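Local coordinates for protein terminal oxygenase component of carbazole 1,9a-dioxygenase (Sphingomonas, PDB 3GKQ) that probably serves as the trimeric terminal oxygenase that takes electrons through a Rieske [2Fe-2S] cluster to a mononuclear iron, where carbazole is dihydroxylated by dioxygen, at residues R303-S307 against E308-R312; F314-E317 against F318-W322; K321-L325 against A326-F330; R339-E342 against P343-D347; R361-I364 against E365-L369. All coordinates share one frame; numbering follows the deposited sequence.

Interaction 1: R303-S307 against E308-R312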
# COMPACT_ATOMS: atom_id res chain seq x y z
N ARG A 303 -5.02 42.31 -4.75
CA ARG A 303 -5.21 43.67 -4.25
C ARG A 303 -5.23 44.64 -5.41
O ARG A 303 -4.33 44.62 -6.26
CB ARG A 303 -4.10 44.07 -3.28
CG ARG A 303 -4.14 45.56 -2.91
CD ARG A 303 -3.04 45.94 -1.94
NE ARG A 303 -3.32 45.47 -0.58
CZ ARG A 303 -2.45 45.49 0.42
NH1 ARG A 303 -1.22 45.96 0.22
NH2 ARG A 303 -2.81 45.05 1.62
N ARG A 304 -6.26 45.48 -5.45
CA ARG A 304 -6.39 46.48 -6.50
C ARG A 304 -5.23 47.46 -6.34
O ARG A 304 -5.03 48.03 -5.27
CB ARG A 304 -7.73 47.20 -6.36
CG ARG A 304 -7.89 48.40 -7.27
CD ARG A 304 -9.27 49.02 -7.15
NE ARG A 304 -9.39 50.21 -7.99
CZ ARG A 304 -10.52 50.88 -8.19
NH1 ARG A 304 -11.65 50.48 -7.60
NH2 ARG A 304 -10.54 51.95 -8.97
N VAL A 305 -4.45 47.65 -7.40
CA VAL A 305 -3.29 48.55 -7.36
C VAL A 305 -3.33 49.60 -8.47
O VAL A 305 -3.80 49.34 -9.58
CB VAL A 305 -1.98 47.74 -7.46
CG1 VAL A 305 -0.80 48.67 -7.67
CG2 VAL A 305 -1.77 46.93 -6.19
N GLY A 306 -2.83 50.80 -8.16
CA GLY A 306 -2.82 51.88 -9.13
C GLY A 306 -1.44 52.37 -9.54
O GLY A 306 -1.32 53.27 -10.37
N SER A 307 -0.40 51.80 -8.95
CA SER A 307 0.96 52.20 -9.28
C SER A 307 1.94 51.07 -9.05
O SER A 307 1.71 50.19 -8.21
CB SER A 307 1.38 53.41 -8.44
OG SER A 307 1.52 53.04 -7.08
N GLU A 308 3.05 51.08 -9.78
CA GLU A 308 4.07 50.05 -9.65
C GLU A 308 4.70 50.09 -8.26
O GLU A 308 5.42 49.17 -7.87
CB GLU A 308 5.14 50.24 -10.73
CG GLU A 308 6.21 49.15 -10.76
CD GLU A 308 5.63 47.75 -10.93
OE1 GLU A 308 4.85 47.54 -11.89
OE2 GLU A 308 5.95 46.87 -10.11
N GLU A 309 4.42 51.15 -7.51
CA GLU A 309 4.98 51.28 -6.17
C GLU A 309 4.15 50.49 -5.16
O GLU A 309 4.71 49.76 -4.34
CB GLU A 309 5.04 52.75 -5.73
CG GLU A 309 5.78 52.95 -4.42
CD GLU A 309 5.65 54.35 -3.87
OE1 GLU A 309 4.53 54.73 -3.46
OE2 GLU A 309 6.66 55.09 -3.86
N GLU A 310 2.83 50.66 -5.19
CA GLU A 310 2.00 49.91 -4.25
C GLU A 310 1.91 48.45 -4.69
O GLU A 310 1.50 47.59 -3.92
CB GLU A 310 0.60 50.54 -4.12
CG GLU A 310 -0.01 51.07 -5.40
CD GLU A 310 -1.25 51.90 -5.12
OE1 GLU A 310 -1.18 52.81 -4.26
OE2 GLU A 310 -2.30 51.66 -5.75
N ALA A 311 2.32 48.19 -5.93
CA ALA A 311 2.34 46.83 -6.44
C ALA A 311 3.51 46.13 -5.76
O ALA A 311 3.37 45.01 -5.26
CB ALA A 311 2.53 46.83 -7.95
N ARG A 312 4.66 46.79 -5.74
CA ARG A 312 5.85 46.24 -5.10
C ARG A 312 5.63 46.20 -3.59
O ARG A 312 6.22 45.38 -2.88
CB ARG A 312 7.09 47.08 -5.40
CG ARG A 312 7.60 46.96 -6.83
CD ARG A 312 9.05 47.42 -6.94
NE ARG A 312 9.23 48.82 -6.52
CZ ARG A 312 8.76 49.86 -7.20
NH1 ARG A 312 8.09 49.67 -8.33
NH2 ARG A 312 8.95 51.09 -6.74
O HOH W 1 -0.41 47.92 -2.11
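The carboxylate of E310 is the flat group that works across this turn: G306 N approaches OE2 on its anti side, 23° out of the carboxylate plane. The bond is short, 2.6 Å from G306 N to E310 OE2, with an N-H...O angle of 158°. A second flat group, the R312 guanidinium, has E308 CG at its edge and in its plane. E310 reaches backwards because its CG sits between the backbone N and the carbonyl carbon (chi1 39°) and the chain beyond is extended, which carries the carboxylate from the first turn of the helix to the loop before it. On the way its methylene slides past V305, with V305 CG1 3.4 Å from E310 CG. The same methyl meets the helix one residue further on, V305 CG1 lying 3.8 Å from A311 CB.

S307 is the N-cap. Its OG accepts two weak bonds from the first amides of the helix, at 3.5 Å from E309 N and 3.3 Å from E310 N, the latter nearly straight. The first regular turn is closed by A311 N, 3.1 Å from S307 O and in the plane of that carbonyl. A water also joins the two segments, donating to E310 O and accepting from R303 NH1.

The turn lies at the surface, where strand 294-304 runs out into helix 308-328. Behind it the strand is paired with its neighbour 161-170 through R303 and A162, while R304 forms a salt bridge with D160.

Interaction 2: F314-E317 against F318-W322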
# COMPACT_ATOMS: atom_id res chain seq x y z
N PHE A 314 2.60 45.63 -2.09
CA PHE A 314 1.75 44.48 -1.80
C PHE A 314 2.57 43.19 -1.87
O PHE A 314 2.49 42.34 -0.98
CB PHE A 314 0.60 44.41 -2.81
CG PHE A 314 -0.21 43.14 -2.72
CD1 PHE A 314 -0.68 42.68 -1.49
CD2 PHE A 314 -0.50 42.40 -3.86
CE1 PHE A 314 -1.43 41.51 -1.41
CE2 PHE A 314 -1.25 41.23 -3.79
CZ PHE A 314 -1.71 40.78 -2.56
N GLU A 315 3.37 43.07 -2.92
CA GLU A 315 4.22 41.90 -3.10
C GLU A 315 5.04 41.66 -1.84
O GLU A 315 5.18 40.53 -1.38
CB GLU A 315 5.14 42.13 -4.31
CG GLU A 315 5.92 40.92 -4.79
CD GLU A 315 6.98 40.47 -3.81
OE1 GLU A 315 7.64 41.34 -3.20
OE2 GLU A 315 7.16 39.24 -3.65
N ALA A 316 5.58 42.74 -1.27
CA ALA A 316 6.39 42.65 -0.06
C ALA A 316 5.54 42.24 1.15
O ALA A 316 5.96 41.42 1.96
CB ALA A 316 7.08 43.98 0.21
N GLU A 317 4.36 42.84 1.26
CA GLU A 317 3.46 42.54 2.37
C GLU A 317 2.98 41.09 2.28
O GLU A 317 2.82 40.41 3.30
CB GLU A 317 2.27 43.50 2.35
CG GLU A 317 1.30 43.30 3.50
CD GLU A 317 0.22 44.36 3.54
OE1 GLU A 317 -0.48 44.54 2.52
OE2 GLU A 317 0.07 45.01 4.60
N PHE A 318 2.76 40.62 1.06
CA PHE A 318 2.31 39.25 0.82
C PHE A 318 3.32 38.27 1.42
O PHE A 318 2.97 37.41 2.22
CB PHE A 318 2.18 38.98 -0.68
CG PHE A 318 1.86 37.55 -1.03
CD1 PHE A 318 0.57 37.05 -0.89
CD2 PHE A 318 2.86 36.69 -1.48
CE1 PHE A 318 0.27 35.72 -1.18
CE2 PHE A 318 2.58 35.35 -1.78
CZ PHE A 318 1.28 34.87 -1.63
N ARG A 319 4.57 38.43 1.02
CA ARG A 319 5.66 37.58 1.49
C ARG A 319 5.96 37.71 2.97
O ARG A 319 6.06 36.71 3.69
CB ARG A 319 6.94 37.90 0.71
CG ARG A 319 7.02 37.29 -0.68
CD ARG A 319 8.25 37.79 -1.45
NE ARG A 319 9.41 37.97 -0.59
CZ ARG A 319 9.78 39.13 -0.05
NH1 ARG A 319 9.08 40.23 -0.30
NH2 ARG A 319 10.84 39.19 0.74
N GLU A 320 6.10 38.95 3.43
CA GLU A 320 6.44 39.22 4.82
C GLU A 320 5.35 39.08 5.87
O GLU A 320 5.65 38.86 7.04
CB GLU A 320 7.06 40.61 4.90
CG GLU A 320 8.47 40.70 4.32
CD GLU A 320 8.81 42.09 3.82
OE1 GLU A 320 8.40 43.08 4.46
OE2 GLU A 320 9.50 42.20 2.78
N LYS A 321 4.09 39.20 5.47
CA LYS A 321 3.02 39.12 6.46
C LYS A 321 1.91 38.09 6.22
O LYS A 321 1.75 37.15 7.00
CB LYS A 321 2.38 40.51 6.61
CG LYS A 321 1.27 40.59 7.65
CD LYS A 321 0.74 42.02 7.74
CE LYS A 321 -0.27 42.19 8.87
NZ LYS A 321 -0.74 43.61 8.99
N TRP A 322 1.15 38.29 5.15
CA TRP A 322 0.02 37.44 4.83
C TRP A 322 0.24 35.94 4.63
O TRP A 322 -0.63 35.14 4.97
CB TRP A 322 -0.71 38.04 3.64
CG TRP A 322 -1.11 39.45 3.91
CD1 TRP A 322 -0.74 40.56 3.22
CD2 TRP A 322 -1.95 39.91 4.99
NE1 TRP A 322 -1.29 41.69 3.80
CE2 TRP A 322 -2.04 41.31 4.88
CE3 TRP A 322 -2.63 39.26 6.03
CZ2 TRP A 322 -2.78 42.09 5.78
CZ3 TRP A 322 -3.37 40.04 6.92
CH2 TRP A 322 -3.44 41.44 6.79
O HOH W 2 -1.72 45.46 6.69
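E317 lies alongside the pyrrole end of W322, both side chains pointing the same way, with E317 CG 3.4 Å from W322 CD1. The first torsion of E317 sets CG opposite the backbone N (chi1 -178°), and the extended chain then brings the carboxylate level with the indole edge, where OE1 lies in the ring plane; the two planes are 66° apart. OE1 has its strong partner outside, in a salt bridge to R303 of strand 294-304. The other oxygen is tied to the same helix by a water, which donates to E317 OE2 at 2.8 Å and accepts from K321 NZ.

Beneath these side chains the helix widens. E317 O takes two amides, K321 N at 2.8 Å and W322 N at 3.3 Å, which come from opposite faces of its plane. On the outer side, R319 NH1 forms a weak salt bridge to E315 OE1 at 3.4 Å, the guanidinium and carboxylate planes being only 12° apart. A long ion pair, 3.7 Å from R319 NH1 to E320 OE2, extends it into a three-residue network.

F314 and F318 turn inwards, both meeting H164 and L301. The result is an amphipathic helix with a pi-type turn, laid against the antiparallel sheet by its aromatic side, as in the helix-grip fold of the Bet v 1-like catalytic domains.

Interaction 3: K321-L325 against A326-F330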
# COMPACT_ATOMS: atom_id res chain seq x y z
N LYS A 321 4.09 39.20 5.47
CA LYS A 321 3.02 39.12 6.46
C LYS A 321 1.91 38.09 6.22
O LYS A 321 1.75 37.15 7.00
CB LYS A 321 2.38 40.51 6.61
CG LYS A 321 1.27 40.59 7.65
CD LYS A 321 0.74 42.02 7.74
CE LYS A 321 -0.27 42.19 8.87
NZ LYS A 321 -0.74 43.61 8.99
N TRP A 322 1.15 38.29 5.15
CA TRP A 322 0.02 37.44 4.83
C TRP A 322 0.24 35.94 4.63
O TRP A 322 -0.63 35.14 4.97
CB TRP A 322 -0.71 38.04 3.64
CG TRP A 322 -1.11 39.45 3.91
CD1 TRP A 322 -0.74 40.56 3.22
CD2 TRP A 322 -1.95 39.91 4.99
NE1 TRP A 322 -1.29 41.69 3.80
CE2 TRP A 322 -2.04 41.31 4.88
CE3 TRP A 322 -2.63 39.26 6.03
CZ2 TRP A 322 -2.78 42.09 5.78
CZ3 TRP A 322 -3.37 40.04 6.92
CH2 TRP A 322 -3.44 41.44 6.79
N VAL A 323 1.39 35.55 4.09
CA VAL A 323 1.65 34.13 3.88
C VAL A 323 1.60 33.34 5.19
O VAL A 323 0.88 32.35 5.29
CB VAL A 323 3.02 33.90 3.19
CG1 VAL A 323 3.43 32.44 3.31
CG2 VAL A 323 2.92 34.27 1.71
N GLU A 324 2.34 33.79 6.20
CA GLU A 324 2.36 33.09 7.48
C GLU A 324 1.18 33.39 8.41
O GLU A 324 0.76 32.53 9.18
CB GLU A 324 3.66 33.39 8.23
CG GLU A 324 4.92 32.83 7.59
CD GLU A 324 4.83 31.34 7.30
OE1 GLU A 324 4.19 30.60 8.08
OE2 GLU A 324 5.42 30.90 6.29
N LEU A 325 0.66 34.61 8.34
CA LEU A 325 -0.45 35.00 9.21
C LEU A 325 -1.81 34.47 8.76
O LEU A 325 -2.64 34.09 9.60
CB LEU A 325 -0.53 36.53 9.29
CG LEU A 325 -0.86 37.23 10.62
CD1 LEU A 325 -1.69 38.47 10.31
CD2 LEU A 325 -1.63 36.32 11.56
N ALA A 326 -2.04 34.44 7.45
CA ALA A 326 -3.33 33.98 6.94
C ALA A 326 -3.29 32.69 6.12
O ALA A 326 -3.89 31.69 6.52
CB ALA A 326 -3.96 35.10 6.11
N LEU A 327 -2.60 32.72 4.99
CA LEU A 327 -2.53 31.54 4.12
C LEU A 327 -2.19 30.27 4.89
O LEU A 327 -2.74 29.21 4.60
CB LEU A 327 -1.53 31.78 2.99
CG LEU A 327 -1.85 32.99 2.10
CD1 LEU A 327 -1.03 32.92 0.82
CD2 LEU A 327 -3.33 33.01 1.77
N ASN A 328 -1.30 30.38 5.87
CA ASN A 328 -0.94 29.23 6.69
C ASN A 328 -1.60 29.36 8.07
O ASN A 328 -2.26 28.43 8.55
CB ASN A 328 0.58 29.12 6.87
CG ASN A 328 1.32 28.92 5.56
OD1 ASN A 328 0.74 28.49 4.56
ND2 ASN A 328 2.62 29.20 5.56
N GLY A 329 -1.44 30.53 8.68
CA GLY A 329 -2.00 30.78 10.00
C GLY A 329 -3.50 30.60 10.13
O GLY A 329 -3.99 30.25 11.21
N PHE A 330 -4.22 30.83 9.04
CA PHE A 330 -5.67 30.69 9.05
C PHE A 330 -6.15 29.43 8.32
O PHE A 330 -6.97 28.67 8.85
CB PHE A 330 -6.32 31.91 8.40
CG PHE A 330 -7.82 31.94 8.50
CD1 PHE A 330 -8.44 32.44 9.64
CD2 PHE A 330 -8.61 31.48 7.45
CE1 PHE A 330 -9.83 32.48 9.74
CE2 PHE A 330 -10.00 31.52 7.53
CZ PHE A 330 -10.61 32.03 8.68
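W322 O is gripped by two backbone amides, A326 N at 2.9 Å and L327 N at 3.1 Å, the signature of a pi-type turn near the end of the long helix of this Bet v 1-like domain. L327 N comes in nearly along the carbonyl direction, whereas A326 N sits well above the carbonyl plane. The wider spacing continues with N328 N, which donates to V323 O at 3.0 Å, five residues back. G329 N repeats the pattern weakly on E324 O.

Side chains add a weaker link. N328 ND2 donates to E324 OE1 at 3.3 Å, a weak bond but almost straight (171°), with amide and carboxylate planes 62° apart; the bend of E324 at chi2 (-53°) folds its carboxylate back to reach the amide. The other end of that amide is taken up by Q166 of strand 161-170, which donates to OD1. A leucine in place of N328 would probably leave both the E324 carboxylate and the Q166 side-chain amide without their mate.

Beyond the helix, the F330 ring stacks on H190, a ligand of the mononuclear iron, so the turn leads straight to the metal site. The buried flank is apolar, with A326 CB 4.4 Å from W322 CE3 and both residues resting on P277. One turn round, V323 CG2 lies 4.3 Å from L327 CD1.

Interaction 4: R339-E342 against P343-D347; sequences RSME and PFYAD
P343 stands in the middle of a helix, and its ring replaces the amide hydrogen that R339 O would otherwise receive. R339 O instead faces P343 CD at 3.2 Å. F344 N also lacks its bond to the turn before and makes only a weak, tighter one to M341 O, so the helix kinks here. Order returns with Y345 N, 3.3 Å from M341 O, and with A346 N, 2.8 Å from E342 O; both amides approach nearly in line with the carbonyl they use.

Across the kink M341 and Y345 form a Met-aromatic contact. The sulfur lies obliquely to the ring, 62° off its normal, with M341 SD 5.3 Å from the Y345 centroid; the closest ring atom is CE2, 4.2 Å from SD. The bend at chi3 (-70°) turns the M341 methyl aside. F344 adds to the cluster, its CD2 lying 3.6 Å above the plane of the Y345 ring, toward the rim.

This end of helix 332-346 is part of the subunit interface of the trimer. S340 OG bonds to D81 and T78 N of a second subunit, and Y345 OH, already paired with E354, meets R75 of that subunit, a residue of its Rieske cluster pocket. E342 turns to its own chain: OE1 accepts from N173 N, and OE2 passes 3.9 Å from A346 CB.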
# COMPACT_ATOMS: atom_id res chain seq x y z
N ARG A 339 -9.02 16.28 5.19
CA ARG A 339 -8.51 14.93 5.40
C ARG A 339 -9.44 14.07 6.24
O ARG A 339 -9.57 12.87 6.00
CB ARG A 339 -7.13 14.99 6.05
CG ARG A 339 -6.12 15.76 5.22
CD ARG A 339 -4.72 15.70 5.82
NE ARG A 339 -4.19 14.34 5.79
CZ ARG A 339 -2.89 14.05 5.88
NH1 ARG A 339 -2.00 15.02 6.00
NH2 ARG A 339 -2.49 12.78 5.85
N SER A 340 -10.11 14.68 7.22
CA SER A 340 -11.01 13.91 8.07
C SER A 340 -12.30 13.55 7.37
O SER A 340 -12.89 12.51 7.66
CB SER A 340 -11.31 14.66 9.37
OG SER A 340 -11.76 13.74 10.36
N MET A 341 -12.76 14.40 6.45
CA MET A 341 -13.98 14.10 5.70
C MET A 341 -13.69 13.08 4.60
O MET A 341 -14.55 12.28 4.25
CB MET A 341 -14.55 15.34 5.02
CG MET A 341 -15.29 16.31 5.92
SD MET A 341 -16.30 17.43 4.95
CE MET A 341 -15.04 18.43 4.17
N GLU A 342 -12.47 13.14 4.06
CA GLU A 342 -12.04 12.28 2.95
C GLU A 342 -12.55 10.83 2.97
O GLU A 342 -13.29 10.43 2.08
CB GLU A 342 -10.51 12.32 2.83
CG GLU A 342 -9.88 11.35 1.81
CD GLU A 342 -10.33 11.58 0.37
OE1 GLU A 342 -10.92 12.64 0.06
OE2 GLU A 342 -10.06 10.70 -0.48
N PRO A 343 -12.18 10.04 3.99
CA PRO A 343 -12.66 8.65 4.00
C PRO A 343 -14.18 8.46 3.99
O PRO A 343 -14.68 7.48 3.44
CB PRO A 343 -11.99 8.05 5.24
CG PRO A 343 -11.81 9.25 6.15
CD PRO A 343 -11.37 10.33 5.19
N PHE A 344 -14.91 9.39 4.60
CA PHE A 344 -16.36 9.30 4.65
C PHE A 344 -16.96 9.42 3.25
O PHE A 344 -17.98 8.79 2.95
CB PHE A 344 -16.92 10.40 5.56
CG PHE A 344 -18.40 10.25 5.86
CD1 PHE A 344 -18.89 9.10 6.45
CD2 PHE A 344 -19.27 11.31 5.63
CE1 PHE A 344 -20.24 9.00 6.81
CE2 PHE A 344 -20.62 11.23 5.98
CZ PHE A 344 -21.11 10.07 6.57
N TYR A 345 -16.33 10.23 2.40
CA TYR A 345 -16.83 10.45 1.05
C TYR A 345 -16.09 9.68 -0.05
O TYR A 345 -16.60 9.56 -1.16
CB TYR A 345 -16.81 11.95 0.72
CG TYR A 345 -17.79 12.77 1.52
CD1 TYR A 345 -19.12 12.88 1.11
CD2 TYR A 345 -17.41 13.38 2.72
CE1 TYR A 345 -20.05 13.58 1.88
CE2 TYR A 345 -18.34 14.08 3.50
CZ TYR A 345 -19.66 14.18 3.07
OH TYR A 345 -20.59 14.85 3.82
N ALA A 346 -14.91 9.16 0.25
CA ALA A 346 -14.12 8.45 -0.76
C ALA A 346 -14.83 7.27 -1.42
O ALA A 346 -14.61 7.00 -2.60
CB ALA A 346 -12.80 7.98 -0.15
N ASP A 347 -15.69 6.58 -0.68
CA ASP A 347 -16.41 5.43 -1.23
C ASP A 347 -17.86 5.76 -1.59
O ASP A 347 -18.68 4.86 -1.76
CB ASP A 347 -16.39 4.26 -0.24
CG ASP A 347 -16.90 4.66 1.14
OD1 ASP A 347 -17.72 5.60 1.23
OD2 ASP A 347 -16.49 4.02 2.13

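Interaction 5: R361-I364 against E365-L369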
# COMPACT_ATOMS: atom_id res chain seq x y z
N ARG A 361 -27.26 24.65 3.01
CA ARG A 361 -28.06 24.96 1.83
C ARG A 361 -27.15 25.48 0.72
O ARG A 361 -27.37 25.22 -0.46
CB ARG A 361 -29.12 26.02 2.16
CG ARG A 361 -29.91 26.55 0.96
CD ARG A 361 -30.66 25.45 0.22
NE ARG A 361 -31.42 25.97 -0.91
CZ ARG A 361 -32.60 26.59 -0.81
NH1 ARG A 361 -33.16 26.77 0.38
NH2 ARG A 361 -33.21 27.04 -1.90
N ALA A 362 -26.11 26.22 1.11
CA ALA A 362 -25.17 26.78 0.14
C ALA A 362 -24.40 25.71 -0.63
O ALA A 362 -24.32 25.76 -1.86
CB ALA A 362 -24.19 27.72 0.85
N ILE A 363 -23.83 24.74 0.08
CA ILE A 363 -23.07 23.68 -0.58
C ILE A 363 -23.98 22.87 -1.49
O ILE A 363 -23.58 22.43 -2.57
CB ILE A 363 -22.38 22.73 0.44
CG1 ILE A 363 -21.35 21.85 -0.27
CG2 ILE A 363 -23.40 21.84 1.11
CD1 ILE A 363 -20.25 22.64 -0.96
N ILE A 364 -25.22 22.67 -1.06
CA ILE A 364 -26.19 21.93 -1.85
C ILE A 364 -26.45 22.66 -3.17
O ILE A 364 -26.57 22.04 -4.22
CB ILE A 364 -27.51 21.74 -1.08
CG1 ILE A 364 -27.28 20.79 0.10
CG2 ILE A 364 -28.59 21.18 -2.00
CD1 ILE A 364 -28.47 20.69 1.04
N GLU A 365 -26.52 23.99 -3.11
CA GLU A 365 -26.75 24.77 -4.32
C GLU A 365 -25.56 24.64 -5.25
O GLU A 365 -25.72 24.63 -6.48
CB GLU A 365 -26.99 26.25 -3.98
CG GLU A 365 -28.37 26.53 -3.41
CD GLU A 365 -29.48 26.07 -4.34
OE1 GLU A 365 -29.48 26.48 -5.53
OE2 GLU A 365 -30.35 25.29 -3.89
N TRP A 366 -24.37 24.53 -4.68
CA TRP A 366 -23.16 24.37 -5.49
C TRP A 366 -23.16 23.01 -6.18
O TRP A 366 -22.88 22.91 -7.38
CB TRP A 366 -21.91 24.53 -4.61
CG TRP A 366 -20.74 23.69 -5.05
CD1 TRP A 366 -20.26 22.56 -4.43
CD2 TRP A 366 -19.93 23.88 -6.21
NE1 TRP A 366 -19.20 22.05 -5.14
CE2 TRP A 366 -18.98 22.83 -6.24
CE3 TRP A 366 -19.91 24.83 -7.24
CZ2 TRP A 366 -18.01 22.71 -7.25
CZ3 TRP A 366 -18.95 24.71 -8.25
CH2 TRP A 366 -18.02 23.66 -8.24
N ARG A 367 -23.50 21.96 -5.44
CA ARG A 367 -23.53 20.62 -6.01
C ARG A 367 -24.53 20.52 -7.16
O ARG A 367 -24.27 19.86 -8.16
CB ARG A 367 -23.84 19.60 -4.90
CG ARG A 367 -23.11 19.94 -3.61
CD ARG A 367 -22.50 18.79 -2.84
NE ARG A 367 -23.48 17.97 -2.14
CZ ARG A 367 -23.32 17.49 -0.91
NH1 ARG A 367 -22.23 17.74 -0.20
NH2 ARG A 367 -24.27 16.72 -0.39
N ARG A 368 -25.66 21.21 -7.02
CA ARG A 368 -26.69 21.20 -8.07
C ARG A 368 -26.19 21.97 -9.29
O ARG A 368 -26.31 21.49 -10.43
CB ARG A 368 -27.98 21.84 -7.56
CG ARG A 368 -28.68 21.06 -6.45
CD ARG A 368 -29.82 21.88 -5.84
NE ARG A 368 -30.90 22.10 -6.78
CZ ARG A 368 -31.94 21.28 -6.94
NH1 ARG A 368 -32.03 20.17 -6.21
NH2 ARG A 368 -32.88 21.55 -7.84
N LEU A 369 -25.65 23.16 -9.06
CA LEU A 369 -25.14 23.99 -10.16
C LEU A 369 -23.98 23.29 -10.86
O LEU A 369 -23.95 23.21 -12.09
CB LEU A 369 -24.70 25.36 -9.63
CG LEU A 369 -24.09 26.33 -10.65
CD1 LEU A 369 -24.50 27.76 -10.33
CD2 LEU A 369 -22.58 26.19 -10.67
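E365 reaches back along its own helix to R361 in an i to i+4 salt bridge on helix 361-373 of the catalytic domain. Its CB begins over the backbone of the preceding turn, 3.4 Å from A362 O. CG moves on to R361 O, also 3.4 Å away, and the bend at chi2 (-56°) then points the carboxylate along R361, its CD 3.9 Å from R361 NE. At the tip OE2 accepts from R361 NE at 3.2 Å in a nearly straight bond. The acceptor lies in the guanidinium plane, but the donor stands 37° above the carboxylate plane, as the two flat groups are turned 63° against each other.

R361 also serves a second acid, through NH1 to E213, so its guanidinium joins two carboxylates. A methionine in place of R361 would probably leave E213 and E365 without their shared positive partner and set the E365 carboxylate free to turn.

The opposite flank is apolar at its start: I363 CD1 touches W366 CD1 at 3.5 Å, approaching the indole obliquely. Next to it R367 is buried, its NH1 and NH2 held by E179 and E354 and its cation against the ring of W18, while NE has no polar partner. R367 also packs on R75 of a second subunit. Along the remaining edge the aliphatic part of R368 crosses I364, R368 CD lying 4.1 Å from I364 CG2.

The five contacts follow one another along the catalytic domain, and none nests within or crosses another. Interaction 1 closes the turn between strand 294-304 and helix 308-328. Interactions 2 and 3 continue up that helix and share K321 and W322; the R303-E317 salt bridge ties interaction 1 to interaction 2 and so the strand to the helix. Interaction 3 ends beside the mononuclear iron. Helix 332-346 then carries the chain to interaction 4 at the subunit interface, its centre about 26 Å from that of interaction 3. Interaction 5, on helix 361-373, comes within about 5 Å of interaction 4 at their nearest atoms.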